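Local coordinates for protein beta-lactamase Mb2281c (Mycobacterium bovis, PDB 3I7J) that probably acts as a serine hydrolase of the beta-lactamase and penicillin-binding-protein family, perhaps opening beta-lactam rings, at residues Cys218-Thr223 against Val236-Asp241; Val12-Ala17 against Leu247-Phe252; Val72-Ala77 against Val180-Leu185; Leu131-Thr136 against Val153-Val158. All coordinates share one frame; numbering follows the deposited sequence.

Interaction 1 (Cys218-Thr223 against Val236-Asp241); sequences CNSTRT and VDPKAD
Thr223 and Asp237 bring the two backbones together, their CA atoms 4.3 Å apart, where the type I turn of Ser220-Thr223 lies beside the end of strand 232-237. The carboxylate of Asp237 ties this corner together. CG stands anti to the backbone N (chi1 -171°), and the carboxylate it carries meets the turn, each oxygen taking its own set of donors. Ser220 N meets OD2 from the syn side at 2.8 Å in a nearly straight bond (170° at the hydrogen), tilted somewhat out of the carboxylate plane. Ser220 OG donates to OD1 at 2.8 Å, coming from above that plane. The same OD1 closes back on its own chain, accepting Lys239 N at 2.9 Å and Ala240 N at 3.1 Å, so three donors surround this one oxygen. A water donates to OD2 at 2.7 Å and bridges it to Cys218 O. Within the turn, Thr223 OG1 adds a bond of 2.7 Å to Ser220 O, which also accepts from Thr223 N. Farther out, Pro238 CB packs over one face of the Arg222 guanidinium, nearest NH2 at 3.4 Å and offset toward the rim, while CB, CD and CE of Lys239, whose chain bends at chi3, lie against Ser220 CB. Asn219 and Cys218 lean on helix 256-271. Asp237 thus forms an Asx turn that closes the chain after strand 232-237, and its carboxylate also secures the beta turn leading into the partner strand 224-228, at the open end of a beta hairpin of the six-stranded antiparallel sheet.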
loop_
_atom_site.group_PDB
_atom_site.type_symbol
_atom_site.label_atom_id
_atom_site.label_comp_id
_atom_site.label_asym_id
_atom_site.label_seq_id
_atom_site.Cartn_x
_atom_site.Cartn_y
_atom_site.Cartn_z
ATOM N N CYS A 218 -14.202 -10.576 -7.268
ATOM C CA CYS A 218 -13.464 -11.554 -8.043
ATOM C C CYS A 218 -11.944 -11.497 -7.850
ATOM O O CYS A 218 -11.212 -12.335 -8.384
ATOM C CB CYS A 218 -13.838 -11.421 -9.521
ATOM S SG CYS A 218 -15.577 -11.853 -9.854
ATOM N N ASN A 219 -11.462 -10.517 -7.092
ATOM C CA ASN A 219 -10.031 -10.440 -6.830
ATOM C C ASN A 219 -9.676 -11.695 -6.040
ATOM O O ASN A 219 -10.478 -12.166 -5.238
ATOM C CB ASN A 219 -9.697 -9.177 -6.022
ATOM C CG ASN A 219 -9.418 -7.970 -6.914
ATOM O OD1 ASN A 219 -8.456 -7.970 -7.690
ATOM N ND2 ASN A 219 -10.257 -6.948 -6.818
ATOM N N SER A 220 -8.495 -12.256 -6.278
ATOM C CA SER A 220 -8.093 -13.469 -5.564
ATOM C C SER A 220 -7.735 -13.124 -4.124
ATOM O O SER A 220 -7.482 -11.959 -3.806
ATOM C CB SER A 220 -6.874 -14.102 -6.223
ATOM O OG SER A 220 -5.743 -13.287 -6.003
ATOM N N THR A 221 -7.698 -14.139 -3.262
ATOM C CA THR A 221 -7.355 -13.936 -1.858
ATOM C C THR A 221 -5.914 -13.444 -1.698
ATOM O O THR A 221 -5.556 -12.896 -0.657
ATOM C CB THR A 221 -7.525 -15.251 -1.028
ATOM O OG1 THR A 221 -6.790 -16.311 -1.655
ATOM C CG2 THR A 221 -8.997 -15.646 -0.922
ATOM N N ARG A 222 -5.089 -13.626 -2.726
ATOM C CA ARG A 222 -3.690 -13.181 -2.666
ATOM C C ARG A 222 -3.497 -11.713 -3.062
ATOM O O ARG A 222 -2.386 -11.184 -2.998
ATOM C CB ARG A 222 -2.822 -14.064 -3.561
ATOM C CG ARG A 222 -2.708 -15.505 -3.093
ATOM C CD ARG A 222 -2.130 -16.358 -4.205
ATOM N NE ARG A 222 -0.809 -15.898 -4.636
ATOM C CZ ARG A 222 -0.283 -16.179 -5.823
ATOM N NH1 ARG A 222 -0.976 -16.911 -6.688
ATOM N NH2 ARG A 222 0.928 -15.737 -6.141
ATOM N N THR A 223 -4.579 -11.073 -3.483
ATOM C CA THR A 223 -4.541 -9.669 -3.871
ATOM C C THR A 223 -3.994 -8.850 -2.694
ATOM O O THR A 223 -4.355 -9.096 -1.546
ATOM C CB THR A 223 -5.959 -9.174 -4.241
ATOM O OG1 THR A 223 -6.482 -9.992 -5.300
ATOM C CG2 THR A 223 -5.925 -7.709 -4.705
ATOM N N VAL A 236 -2.880 -5.281 -6.479
ATOM C CA VAL A 236 -2.120 -6.104 -7.402
ATOM C C VAL A 236 -2.644 -7.502 -7.151
ATOM O O VAL A 236 -2.645 -7.964 -6.016
ATOM C CB VAL A 236 -0.616 -6.063 -7.052
ATOM C CG1 VAL A 236 0.195 -6.827 -8.086
ATOM C CG2 VAL A 236 -0.152 -4.615 -6.955
ATOM N N ASP A 237 -3.107 -8.172 -8.196
ATOM C CA ASP A 237 -3.633 -9.517 -8.026
ATOM C C ASP A 237 -2.649 -10.478 -8.694
ATOM O O ASP A 237 -2.600 -10.561 -9.914
ATOM C CB ASP A 237 -5.018 -9.605 -8.679
ATOM C CG ASP A 237 -5.729 -10.900 -8.365
ATOM O OD1 ASP A 237 -5.048 -11.949 -8.321
ATOM O OD2 ASP A 237 -6.968 -10.872 -8.180
ATOM N N PRO A 238 -1.848 -11.211 -7.899
ATOM C CA PRO A 238 -0.862 -12.159 -8.435
ATOM C C PRO A 238 -1.467 -13.316 -9.224
ATOM O O PRO A 238 -0.791 -13.917 -10.054
ATOM C CB PRO A 238 -0.139 -12.667 -7.188
ATOM C CG PRO A 238 -0.383 -11.611 -6.166
ATOM C CD PRO A 238 -1.805 -11.199 -6.428
ATOM N N LYS A 239 -2.726 -13.638 -8.951
ATOM C CA LYS A 239 -3.379 -14.734 -9.652
ATOM C C LYS A 239 -3.820 -14.269 -11.032
ATOM O O LYS A 239 -3.630 -14.973 -12.027
ATOM C CB LYS A 239 -4.585 -15.252 -8.857
ATOM C CG LYS A 239 -5.247 -16.485 -9.474
ATOM C CD LYS A 239 -6.435 -16.984 -8.659
ATOM C CE LYS A 239 -6.017 -17.541 -7.295
ATOM N NZ LYS A 239 -5.248 -18.814 -7.376
ATOM N N ALA A 240 -4.406 -13.078 -11.094
ATOM C CA ALA A 240 -4.853 -12.533 -12.369
ATOM C C ALA A 240 -3.651 -11.913 -13.058
ATOM O O ALA A 240 -3.661 -11.688 -14.270
ATOM C CB ALA A 240 -5.926 -11.474 -12.142
ATOM N N ASP A 241 -2.606 -11.666 -12.271
ATOM C CA ASP A 241 -1.378 -11.040 -12.760
ATOM C C ASP A 241 -1.799 -9.698 -13.359
ATOM O O ASP A 241 -1.476 -9.378 -14.503
ATOM C CB ASP A 241 -0.701 -11.920 -13.824
ATOM C CG ASP A 241 0.805 -11.701 -13.906
ATOM O OD1 ASP A 241 1.396 -11.190 -12.929
ATOM O OD2 ASP A 241 1.414 -12.059 -14.938
HETATM O O HOH W 1 -8.333 -12.487 -9.899
#

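Interaction 2 (Val12-Ala17 against Leu247-Phe252)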
loop_
_atom_site.group_PDB
_atom_site.type_symbol
_atom_site.label_atom_id
_atom_site.label_comp_id
_atom_site.label_asym_id
_atom_site.label_seq_id
_atom_site.Cartn_x
_atom_site.Cartn_y
_atom_site.Cartn_z
ATOM N N VAL A 12 -17.114 12.442 -8.272
ATOM C CA VAL A 12 -15.876 12.993 -7.734
ATOM C C VAL A 12 -15.439 14.190 -8.586
ATOM O O VAL A 12 -15.720 14.241 -9.776
ATOM C CB VAL A 12 -14.749 11.938 -7.760
ATOM C CG1 VAL A 12 -15.195 10.686 -7.028
ATOM C CG2 VAL A 12 -14.379 11.616 -9.202
ATOM N N PRO A 13 -14.742 15.167 -7.982
ATOM C CA PRO A 13 -14.271 16.363 -8.695
ATOM C C PRO A 13 -13.288 16.031 -9.821
ATOM O O PRO A 13 -13.183 16.765 -10.802
ATOM C CB PRO A 13 -13.622 17.190 -7.586
ATOM C CG PRO A 13 -14.390 16.779 -6.357
ATOM C CD PRO A 13 -14.470 15.279 -6.538
ATOM N N ALA A 14 -12.567 14.925 -9.664
ATOM C CA ALA A 14 -11.592 14.481 -10.659
ATOM C C ALA A 14 -11.064 13.098 -10.293
ATOM O O ALA A 14 -10.984 12.737 -9.113
ATOM C CB ALA A 14 -10.429 15.470 -10.746
ATOM N N ALA A 15 -10.700 12.330 -11.313
ATOM C CA ALA A 15 -10.172 10.987 -11.109
ATOM C C ALA A 15 -9.280 10.568 -12.266
ATOM O O ALA A 15 -9.370 11.121 -13.358
ATOM C CB ALA A 15 -11.320 9.988 -10.945
ATOM N N ALA A 16 -8.408 9.600 -12.007
ATOM C CA ALA A 16 -7.499 9.069 -13.016
ATOM C C ALA A 16 -7.207 7.624 -12.627
ATOM O O ALA A 16 -7.184 7.281 -11.442
ATOM C CB ALA A 16 -6.215 9.886 -13.064
ATOM N N ALA A 17 -6.991 6.772 -13.617
ATOM C CA ALA A 17 -6.734 5.381 -13.323
ATOM C C ALA A 17 -5.927 4.701 -14.406
ATOM O O ALA A 17 -5.793 5.215 -15.519
ATOM C CB ALA A 17 -8.049 4.641 -13.120
ATOM N N LEU A 247 -7.007 6.942 -8.491
ATOM C CA LEU A 247 -6.816 8.141 -7.678
ATOM C C LEU A 247 -7.914 9.149 -8.008
ATOM O O LEU A 247 -8.138 9.473 -9.180
ATOM C CB LEU A 247 -5.445 8.771 -7.951
ATOM C CG LEU A 247 -4.190 7.948 -7.628
ATOM C CD1 LEU A 247 -2.954 8.771 -7.978
ATOM C CD2 LEU A 247 -4.172 7.552 -6.155
ATOM N N THR A 248 -8.604 9.624 -6.972
ATOM C CA THR A 248 -9.675 10.603 -7.129
ATOM C C THR A 248 -9.474 11.767 -6.167
ATOM O O THR A 248 -8.708 11.676 -5.200
ATOM C CB THR A 248 -11.069 10.013 -6.833
ATOM O OG1 THR A 248 -11.302 10.000 -5.416
ATOM C CG2 THR A 248 -11.182 8.600 -7.380
ATOM N N ALA A 249 -10.176 12.860 -6.449
ATOM C CA ALA A 249 -10.108 14.067 -5.640
ATOM C C ALA A 249 -11.264 14.149 -4.643
ATOM O O ALA A 249 -11.741 15.237 -4.322
ATOM C CB ALA A 249 -10.111 15.295 -6.547
ATOM N N ARG A 250 -11.723 12.998 -4.167
ATOM C CA ARG A 250 -12.800 12.964 -3.185
ATOM C C ARG A 250 -12.446 11.974 -2.083
ATOM O O ARG A 250 -12.139 10.813 -2.356
ATOM C CB ARG A 250 -14.125 12.555 -3.829
ATOM C CG ARG A 250 -15.306 12.666 -2.871
ATOM C CD ARG A 250 -16.628 12.273 -3.519
ATOM N NE ARG A 250 -17.726 12.365 -2.565
ATOM C CZ ARG A 250 -18.980 12.007 -2.823
ATOM N NH1 ARG A 250 -19.311 11.529 -4.015
ATOM N NH2 ARG A 250 -19.907 12.126 -1.882
ATOM N N ASP A 251 -12.491 12.437 -0.840
ATOM C CA ASP A 251 -12.166 11.585 0.289
ATOM C C ASP A 251 -13.064 10.354 0.340
ATOM O O ASP A 251 -14.224 10.407 -0.061
ATOM C CB ASP A 251 -12.280 12.365 1.605
ATOM C CG ASP A 251 -11.254 13.476 1.719
ATOM O OD1 ASP A 251 -10.163 13.360 1.119
ATOM O OD2 ASP A 251 -11.526 14.473 2.421
ATOM N N PHE A 252 -12.505 9.249 0.827
ATOM C CA PHE A 252 -13.219 7.982 0.954
ATOM C C PHE A 252 -14.533 8.168 1.700
ATOM O O PHE A 252 -14.602 8.945 2.649
ATOM C CB PHE A 252 -12.353 6.987 1.720
ATOM C CG PHE A 252 -12.994 5.647 1.909
ATOM C CD1 PHE A 252 -13.067 4.749 0.860
ATOM C CD2 PHE A 252 -13.518 5.276 3.138
ATOM C CE1 PHE A 252 -13.655 3.493 1.035
ATOM C CE2 PHE A 252 -14.108 4.020 3.321
ATOM C CZ PHE A 252 -14.173 3.135 2.269
#
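Ala15 and Thr248 face each other as a non-hydrogen-bonded antiparallel pair, Ala15 CB beside Thr248 CG2 at 3.8 Å on one face of the sheet. The next pair, Ala16 and Leu247, turns to the other face, where both side chains pack on Val153 of helix 153-164 and on Phe36. This second pair is hydrogen-bonded in both directions, Ala16 N to Leu247 O at 2.8 Å and Leu247 N to Ala16 O at 3.0 Å. Pairing reaches one step past the strands, Ala249 N donating to Ala14 O at 2.8 Å. Beyond it side chains take over. Arg250 leaves the backbone with CG anti to its N (chi1 -173°) and runs extended from CG to NE; the Val12 side chain crosses it obliquely, CG1 3.9 Å from Arg250 CB, whereas the Pro13 ring crosses the arginine chain at about a right angle. The guanidinium finds Pro11 O through NH1 and makes a cation-pi contact with Trp255. Thr248 OG1 bonds to Gly231 O and accepts Arg250 N at 3.3 Å, an ST turn that shapes the exit from strand 242-248. Joining strands from near the two ends of the chain in antiparallel fashion is characteristic of the central sheet of the serine beta-lactamase fold.

Interaction 3 (Val72-Ala77 against Val180-Leu185)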
loop_
_atom_site.group_PDB
_atom_site.type_symbol
_atom_site.label_atom_id
_atom_site.label_comp_id
_atom_site.label_asym_id
_atom_site.label_seq_id
_atom_site.Cartn_x
_atom_site.Cartn_y
_atom_site.Cartn_z
ATOM N N VAL A 72 11.059 -4.372 13.340
ATOM C CA VAL A 72 10.720 -3.756 12.071
ATOM C C VAL A 72 9.531 -4.512 11.447
ATOM O O VAL A 72 8.595 -3.888 10.943
ATOM C CB VAL A 72 11.964 -3.754 11.126
ATOM C CG1 VAL A 72 11.567 -3.440 9.690
ATOM C CG2 VAL A 72 12.965 -2.696 11.620
ATOM N N ARG A 73 9.547 -5.846 11.518
ATOM C CA ARG A 73 8.461 -6.657 10.962
ATOM C C ARG A 73 7.101 -6.348 11.599
ATOM O O ARG A 73 6.085 -6.355 10.905
ATOM C CB ARG A 73 8.746 -8.159 11.126
ATOM C CG ARG A 73 7.761 -9.062 10.364
ATOM C CD ARG A 73 7.767 -10.495 10.896
ATOM N NE ARG A 73 9.115 -11.051 10.922
ATOM C CZ ARG A 73 9.735 -11.566 9.867
ATOM N NH1 ARG A 73 9.124 -11.611 8.688
ATOM N NH2 ARG A 73 10.977 -12.023 9.990
ATOM N N HIS A 74 7.078 -6.100 12.913
ATOM C CA HIS A 74 5.825 -5.784 13.604
ATOM C C HIS A 74 5.307 -4.435 13.135
ATOM O O HIS A 74 4.099 -4.226 13.017
ATOM C CB HIS A 74 5.999 -5.700 15.130
ATOM C CG HIS A 74 6.359 -6.996 15.787
ATOM N ND1 HIS A 74 7.640 -7.507 15.772
ATOM C CD2 HIS A 74 5.620 -7.858 16.528
ATOM C CE1 HIS A 74 7.677 -8.624 16.478
ATOM N NE2 HIS A 74 6.463 -8.858 16.948
ATOM N N LEU A 75 6.221 -3.502 12.893
ATOM C CA LEU A 75 5.815 -2.180 12.445
ATOM C C LEU A 75 5.199 -2.248 11.052
ATOM O O LEU A 75 4.159 -1.637 10.798
ATOM C CB LEU A 75 7.006 -1.229 12.464
ATOM C CG LEU A 75 7.582 -1.043 13.872
ATOM C CD1 LEU A 75 8.863 -0.212 13.787
ATOM C CD2 LEU A 75 6.548 -0.341 14.759
ATOM N N LEU A 76 5.829 -3.010 10.164
ATOM C CA LEU A 76 5.350 -3.170 8.794
ATOM C C LEU A 76 3.996 -3.868 8.710
ATOM O O LEU A 76 3.169 -3.538 7.852
ATOM C CB LEU A 76 6.379 -3.965 7.983
ATOM C CG LEU A 76 7.648 -3.215 7.558
ATOM C CD1 LEU A 76 8.738 -4.186 7.115
ATOM C CD2 LEU A 76 7.291 -2.261 6.435
ATOM N N ALA A 77 3.775 -4.826 9.606
ATOM C CA ALA A 77 2.544 -5.608 9.630
ATOM C C ALA A 77 1.481 -5.106 10.613
ATOM O O ALA A 77 0.444 -5.746 10.781
ATOM C CB ALA A 77 2.872 -7.072 9.932
ATOM N N VAL A 180 1.170 -13.292 4.386
ATOM C CA VAL A 180 0.634 -12.845 5.652
ATOM C C VAL A 180 1.647 -13.004 6.785
ATOM O O VAL A 180 2.228 -14.068 6.995
ATOM C CB VAL A 180 -0.699 -13.579 6.001
ATOM C CG1 VAL A 180 -0.495 -15.080 5.998
ATOM C CG2 VAL A 180 -1.211 -13.102 7.361
ATOM N N GLN A 181 1.857 -11.900 7.487
ATOM C CA GLN A 181 2.781 -11.816 8.601
ATOM C C GLN A 181 1.946 -11.835 9.879
ATOM O O GLN A 181 0.986 -11.074 9.997
ATOM C CB GLN A 181 3.546 -10.500 8.494
ATOM C CG GLN A 181 4.275 -10.311 7.165
ATOM C CD GLN A 181 5.471 -11.230 7.044
ATOM O OE1 GLN A 181 6.239 -11.377 7.986
ATOM N NE2 GLN A 181 5.643 -11.842 5.880
ATOM N N PHE A 182 2.312 -12.688 10.832
ATOM C CA PHE A 182 1.553 -12.804 12.078
ATOM C C PHE A 182 0.115 -13.202 11.708
ATOM O O PHE A 182 -0.834 -12.461 11.949
ATOM C CB PHE A 182 1.547 -11.474 12.833
ATOM C CG PHE A 182 2.917 -10.961 13.180
ATOM C CD1 PHE A 182 3.624 -11.480 14.271
ATOM C CD2 PHE A 182 3.505 -9.958 12.411
ATOM C CE1 PHE A 182 4.904 -11.004 14.594
ATOM C CE2 PHE A 182 4.779 -9.471 12.715
ATOM C CZ PHE A 182 5.485 -9.993 13.811
ATOM N N PRO A 183 -0.056 -14.386 11.101
ATOM C CA PRO A 183 -1.367 -14.896 10.688
ATOM C C PRO A 183 -2.263 -15.220 11.874
ATOM O O PRO A 183 -1.778 -15.455 12.981
ATOM C CB PRO A 183 -1.004 -16.150 9.902
ATOM C CG PRO A 183 0.182 -16.662 10.667
ATOM C CD PRO A 183 0.993 -15.387 10.828
ATOM N N GLY A 184 -3.571 -15.230 11.632
ATOM C CA GLY A 184 -4.521 -15.561 12.677
ATOM C C GLY A 184 -5.050 -14.385 13.464
ATOM O O GLY A 184 -5.965 -14.549 14.263
ATOM N N LEU A 185 -4.488 -13.200 13.238
ATOM C CA LEU A 185 -4.919 -12.011 13.959
ATOM C C LEU A 185 -6.146 -11.327 13.351
ATOM O O LEU A 185 -6.210 -11.077 12.143
ATOM C CB LEU A 185 -3.762 -11.013 14.049
ATOM C CG LEU A 185 -2.486 -11.508 14.743
ATOM C CD1 LEU A 185 -1.447 -10.398 14.722
ATOM C CD2 LEU A 185 -2.792 -11.925 16.190
#
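Bends in both side chains accompany the meeting of Arg73 and Gln181: the arginine starts with CG anti to the backbone N (chi1 -171°) and folds at chi3, while the glutamine folds at chi2 (-71°). Arg73 NH1 donates to Gln181 OE1 at 3.0 Å, with the oxygen in the guanidinium plane and the two flat groups almost coplanar. Gln181 NE2 in turn bonds to Thr179 O. Phe182, whose backbone takes a positive phi at the start of the type II turn Phe182-Leu185, sets its ring against Arg73, His74 and Ala77. Its CZ sits over the centre of the His74 imidazole, 3.4 Å above the plane, and the rings are inclined at 40°, an oblique aromatic contact. His74 ND1 is bonded to Thr71 OG1, which helps to fix that imidazole. CE2 of the phenyl ring lies 3.6 Å from Arg73 CD. Ala77 CB approaches the ring edge at CD2, at 3.9 Å, and also touches Gln181 CB at 3.8 Å. Arg97 NH2 bonds to both Ala77 O and Gln181 O, bridging the two backbones. The contact ties the short helix 72-76, in the helical part of this beta-lactamase-family fold, to the loop between helix 171-177 and strand 187-189.

Interaction 4 (Leu131-Thr136 against Val153-Val158)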
loop_
_atom_site.group_PDB
_atom_site.type_symbol
_atom_site.label_atom_id
_atom_site.label_comp_id
_atom_site.label_asym_id
_atom_site.label_seq_id
_atom_site.Cartn_x
_atom_site.Cartn_y
_atom_site.Cartn_z
ATOM N N LEU A 131 12.923 3.578 -10.147
ATOM C CA LEU A 131 11.794 3.256 -11.023
ATOM C C LEU A 131 11.361 4.417 -11.922
ATOM O O LEU A 131 10.410 4.285 -12.689
ATOM C CB LEU A 131 10.599 2.785 -10.180
ATOM C CG LEU A 131 10.776 1.438 -9.459
ATOM C CD1 LEU A 131 9.620 1.153 -8.511
ATOM C CD2 LEU A 131 10.888 0.339 -10.496
ATOM N N GLY A 132 12.048 5.550 -11.823
ATOM C CA GLY A 132 11.693 6.695 -12.643
ATOM C C GLY A 132 10.478 7.477 -12.170
ATOM O O GLY A 132 9.848 8.173 -12.967
HETATM N N MSE A 133 10.138 7.356 -10.888
HETATM C CA MSE A 133 9.001 8.071 -10.305
HETATM C C MSE A 133 9.391 9.500 -9.947
HETATM O O MSE A 133 9.531 9.840 -8.769
HETATM C CB MSE A 133 8.529 7.337 -9.051
HETATM C CG MSE A 133 7.643 6.145 -9.367
HETATM SE SE MSE A 133 7.575 4.738 -8.012
HETATM C CE MSE A 133 7.601 3.261 -9.230
ATOM N N VAL A 134 9.531 10.347 -10.962
ATOM C CA VAL A 134 9.956 11.724 -10.738
ATOM C C VAL A 134 8.896 12.725 -10.267
ATOM O O VAL A 134 9.179 13.912 -10.103
ATOM C CB VAL A 134 10.674 12.281 -12.000
ATOM C CG1 VAL A 134 11.911 11.441 -12.287
ATOM C CG2 VAL A 134 9.739 12.265 -13.206
ATOM N N THR A 135 7.680 12.257 -10.029
ATOM C CA THR A 135 6.639 13.158 -9.553
ATOM C C THR A 135 6.002 12.564 -8.296
ATOM O O THR A 135 4.814 12.757 -8.017
ATOM C CB THR A 135 5.581 13.395 -10.640
ATOM O OG1 THR A 135 6.244 13.712 -11.868
ATOM C CG2 THR A 135 4.676 14.555 -10.267
ATOM N N THR A 136 6.816 11.829 -7.547
ATOM C CA THR A 136 6.383 11.205 -6.305
ATOM C C THR A 136 7.264 11.717 -5.176
ATOM O O THR A 136 8.487 11.714 -5.286
ATOM C CB THR A 136 6.529 9.674 -6.352
ATOM O OG1 THR A 136 5.664 9.137 -7.360
ATOM C CG2 THR A 136 6.166 9.076 -5.008
ATOM N N VAL A 153 -0.853 8.959 -11.268
ATOM C CA VAL A 153 -1.213 7.614 -11.704
ATOM C C VAL A 153 -0.077 7.004 -12.532
ATOM O O VAL A 153 0.173 5.801 -12.458
ATOM C CB VAL A 153 -2.527 7.610 -12.522
ATOM C CG1 VAL A 153 -2.812 6.206 -13.061
ATOM C CG2 VAL A 153 -3.679 8.056 -11.630
ATOM N N ALA A 154 0.615 7.836 -13.309
ATOM C CA ALA A 154 1.729 7.370 -14.136
ATOM C C ALA A 154 2.843 6.782 -13.271
ATOM O O ALA A 154 3.392 5.721 -13.581
ATOM C CB ALA A 154 2.283 8.523 -14.976
ATOM N N ASP A 155 3.192 7.492 -12.200
ATOM C CA ASP A 155 4.231 7.032 -11.281
ATOM C C ASP A 155 3.765 5.774 -10.545
ATOM O O ASP A 155 4.532 4.824 -10.381
ATOM C CB ASP A 155 4.573 8.119 -10.253
ATOM C CG ASP A 155 5.636 9.078 -10.744
ATOM O OD1 ASP A 155 5.918 9.089 -11.965
ATOM O OD2 ASP A 155 6.183 9.833 -9.905
ATOM N N LEU A 156 2.513 5.767 -10.098
ATOM C CA LEU A 156 2.000 4.605 -9.386
ATOM C C LEU A 156 1.887 3.409 -10.313
ATOM O O LEU A 156 1.993 2.263 -9.874
ATOM C CB LEU A 156 0.645 4.904 -8.757
ATOM C CG LEU A 156 0.667 5.822 -7.541
ATOM C CD1 LEU A 156 -0.696 5.737 -6.870
ATOM C CD2 LEU A 156 1.758 5.390 -6.552
ATOM N N ALA A 157 1.670 3.683 -11.597
ATOM C CA ALA A 157 1.554 2.631 -12.605
ATOM C C ALA A 157 2.892 1.903 -12.697
ATOM O O ALA A 157 2.937 0.677 -12.793
ATOM C CB ALA A 157 1.194 3.241 -13.954
ATOM N N VAL A 158 3.974 2.677 -12.674
ATOM C CA VAL A 158 5.326 2.137 -12.719
ATOM C C VAL A 158 5.557 1.325 -11.442
ATOM O O VAL A 158 6.132 0.237 -11.480
ATOM C CB VAL A 158 6.376 3.277 -12.794
ATOM C CG1 VAL A 158 7.783 2.705 -12.702
ATOM C CG2 VAL A 158 6.208 4.059 -14.096
HETATM O O HOH W 2 6.456 11.409 -13.092
#
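Asp155 OD2 is gripped by two donors from the loop 131-136, Thr136 OG1 at 2.7 Å and Thr135 N at 2.9 Å. The loop begins with a Schellman motif at Gly132, which ends helix 119-131 with a positive phi, and continues through an inverse gamma turn centred on Met133. Thr135 N meets the syn lone pair of OD2 and Thr136 OG1 the anti one. That hydroxyl, placed beside its own backbone N (chi1 -64°), is also hydrogen-bonded to Ser151 OG. The other carboxylate oxygen, OD1, accepts from a water at 2.6 Å, and this water lies equally close to Thr135 OG1. Asp155 thereby fastens the loop to the first turn of helix 153-164, where its own N is bonded to Thr152 OG1. Such double acceptance by a buried carboxylate would probably favour its charged form. Van der Waals contacts complete the interface. Selenomethionine Met133 slides past Asp155 in the opposite direction, its CB 3.5 Å from OD2 and its CG equally near Asp155 O. In the apolar part, Leu131 CB lies 3.8 Å from Val158 CG1, and the same methyl group receives the tip of Met133, CE at 3.5 Å.

Overall arrangement
Interactions 1 and 2 belong to the same six-stranded sheet, on the neighbouring strands 232-237 and 242-248, yet their centres lie about 23 Å apart. Interaction 2 rests chiefly on backbone pairing, whereas interactions 1 and 4 each turn on an aspartate that binds a loop, with Asp237 at the end of a strand and Asp155 on a helix. Interaction 4 backs directly onto interaction 2: Val153 touches Ala16 and Leu247, and Leu156 touches Leu247, forming an apolar layer between helix and sheet. Interaction 3 stands apart, across the centre of the chain from 2 and 4, with aromatic packing and an arginine-glutamine bond. All four are partly buried, with exposed residues taking part in 1, 2 and 4.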